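Local coordinates for protein histidinol-phosphatase (Bordetella pertussis, PDB 3FVV) that probably removes the phosphate from histidinol phosphate to give histidinol, the direct precursor of histidine, as a magnesium-dependent hydrolase of the HAD-like superfamily, at residues V95-V100 with R127-Q132. Sequence-based numbering, arbitrary orientation.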
loop_
_atom_site.group_PDB
_atom_site.type_symbol
_atom_site.label_atom_id
_atom_site.label_comp_id
_atom_site.label_asym_id
_atom_site.label_seq_id
_atom_site.Cartn_x
_atom_site.Cartn_y
_atom_site.Cartn_z
ATOM N N VAL A 95 -0.881 11.918 -13.907
ATOM C CA VAL A 95 -2.218 12.398 -14.096
ATOM C C VAL A 95 -3.223 11.247 -14.237
ATOM O O VAL A 95 -4.333 11.362 -13.697
ATOM C CB VAL A 95 -2.347 13.452 -15.262
ATOM C CG1 VAL A 95 -2.205 12.795 -16.590
ATOM C CG2 VAL A 95 -3.718 14.171 -15.142
ATOM N N GLN A 96 -2.851 10.154 -14.902
ATOM C CA GLN A 96 -3.713 8.981 -14.984
ATOM C C GLN A 96 -4.083 8.404 -13.617
ATOM O O GLN A 96 -5.231 8.100 -13.394
ATOM C CB GLN A 96 -3.132 7.831 -15.846
ATOM C CG GLN A 96 -3.175 8.107 -17.333
ATOM C CD GLN A 96 -2.322 9.290 -17.681
ATOM O OE1 GLN A 96 -1.145 9.342 -17.255
ATOM N NE2 GLN A 96 -2.914 10.301 -18.391
ATOM N N ALA A 97 -3.106 8.161 -12.747
ATOM C CA ALA A 97 -3.387 7.659 -11.393
ATOM C C ALA A 97 -4.217 8.663 -10.604
ATOM O O ALA A 97 -5.169 8.283 -9.931
ATOM C CB ALA A 97 -2.051 7.286 -10.622
ATOM N N VAL A 98 -3.871 9.948 -10.663
ATOM C CA VAL A 98 -4.634 10.962 -9.945
ATOM C C VAL A 98 -6.081 10.958 -10.398
ATOM O O VAL A 98 -7.005 11.036 -9.558
ATOM C CB VAL A 98 -4.016 12.391 -10.081
ATOM C CG1 VAL A 98 -4.972 13.476 -9.473
ATOM C CG2 VAL A 98 -2.685 12.430 -9.400
ATOM N N ASP A 99 -6.273 10.827 -11.715
ATOM C CA ASP A 99 -7.605 10.916 -12.315
ATOM C C ASP A 99 -8.494 9.712 -11.992
ATOM O O ASP A 99 -9.653 9.878 -11.832
ATOM C CB ASP A 99 -7.513 11.088 -13.816
ATOM C CG ASP A 99 -7.304 12.539 -14.240
ATOM O OD1 ASP A 99 -7.527 13.419 -13.415
ATOM O OD2 ASP A 99 -7.044 12.808 -15.419
ATOM N N VAL A 100 -7.922 8.509 -11.870
ATOM C CA VAL A 100 -8.688 7.318 -11.463
ATOM C C VAL A 100 -9.270 7.546 -10.067
ATOM O O VAL A 100 -10.486 7.342 -9.827
ATOM C CB VAL A 100 -7.839 6.009 -11.674
ATOM C CG1 VAL A 100 -7.582 5.229 -10.428
ATOM C CG2 VAL A 100 -8.537 5.116 -12.649
ATOM N N ARG A 127 -2.987 11.133 1.508
ATOM C CA ARG A 127 -3.264 12.553 1.463
ATOM C C ARG A 127 -2.900 13.202 0.107
ATOM O O ARG A 127 -3.636 14.082 -0.392
ATOM C CB ARG A 127 -2.504 13.245 2.591
ATOM C CG ARG A 127 -2.593 14.755 2.620
ATOM C CD ARG A 127 -1.758 15.219 3.773
ATOM N NE ARG A 127 -1.400 16.627 3.727
ATOM C CZ ARG A 127 -1.934 17.589 4.484
ATOM N NH1 ARG A 127 -2.928 17.334 5.360
ATOM N NH2 ARG A 127 -1.469 18.822 4.364
ATOM N N ALA A 128 -1.784 12.810 -0.494
ATOM C CA ALA A 128 -1.425 13.388 -1.810
ATOM C C ALA A 128 -2.469 13.107 -2.888
ATOM O O ALA A 128 -2.600 13.877 -3.836
ATOM C CB ALA A 128 -0.028 12.927 -2.277
ATOM N N PHE A 129 -3.246 12.036 -2.718
ATOM C CA PHE A 129 -4.298 11.712 -3.666
ATOM C C PHE A 129 -5.655 12.281 -3.291
ATOM O O PHE A 129 -6.599 12.081 -4.014
ATOM C CB PHE A 129 -4.391 10.198 -3.798
ATOM C CG PHE A 129 -3.396 9.605 -4.755
ATOM C CD1 PHE A 129 -3.605 9.684 -6.098
ATOM C CD2 PHE A 129 -2.240 8.977 -4.297
ATOM C CE1 PHE A 129 -2.684 9.129 -6.981
ATOM C CE2 PHE A 129 -1.317 8.443 -5.146
ATOM C CZ PHE A 129 -1.542 8.493 -6.504
ATOM N N GLY A 130 -5.752 12.968 -2.145
ATOM C CA GLY A 130 -7.045 13.427 -1.628
ATOM C C GLY A 130 -7.895 12.351 -0.988
ATOM O O GLY A 130 -9.096 12.498 -0.868
ATOM N N VAL A 131 -7.286 11.226 -0.651
ATOM C CA VAL A 131 -7.998 10.095 -0.141
ATOM C C VAL A 131 -7.907 10.223 1.378
ATOM O O VAL A 131 -6.804 10.409 1.919
ATOM C CB VAL A 131 -7.366 8.790 -0.641
ATOM C CG1 VAL A 131 -7.909 7.605 0.185
ATOM C CG2 VAL A 131 -7.668 8.617 -2.165
ATOM N N GLN A 132 -9.046 10.089 2.054
ATOM C CA GLN A 132 -9.153 10.430 3.478
ATOM C C GLN A 132 -9.035 9.200 4.324
ATOM O O GLN A 132 -8.895 9.334 5.528
ATOM C CB GLN A 132 -10.490 11.112 3.802
ATOM C CG GLN A 132 -10.792 12.361 2.974
ATOM C CD GLN A 132 -9.702 13.427 3.140
ATOM O OE1 GLN A 132 -9.343 13.769 4.258
ATOM N NE2 GLN A 132 -9.133 13.903 2.022
#
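Val98, in the first turn of helix 95-106, and Phe129, next to Ala128 in the turn that leads to Gly130, bring their backbones closest, with 6.3 Å between the two CA atoms. The chain then turns at Gly130 in a Schellman motif. Gly130 has positive phi (76°), and its N bonds back to Arg127 O at 3.0 Å.

One aromatic ring makes the contact. Phe129 points its CE1 corner at the helix, between Ala97 and Val98. Its CG lies anti to its own carbonyl carbon (chi1 -83°), which carries the ring across to the other helix. CE1 is 4.1 Å from Ala97 CB and also 4.1 Å from Val98 CG2. The chi1 of Val98 (172°) sets this methyl beside its backbone N.

The ring also meets the peptide that joins the two residues. Val98 N lies at the ring edge, in plane, 4.0 Å from CE1. Ala97 O approaches obliquely, 3.9 Å from the same atom. Leu15 and Val101 add further apolar contacts to Phe129.

The contact lies in a helix-strand-helix part of the Rossmann-like HAD core, where strand 110-115 pairs in parallel with 5-9 and 133-142. Ala97 and Phe129 are buried. The two segments meet by van der Waals contact of one ring corner with two apolar side chains and the peptide between them, without direct polar bonds.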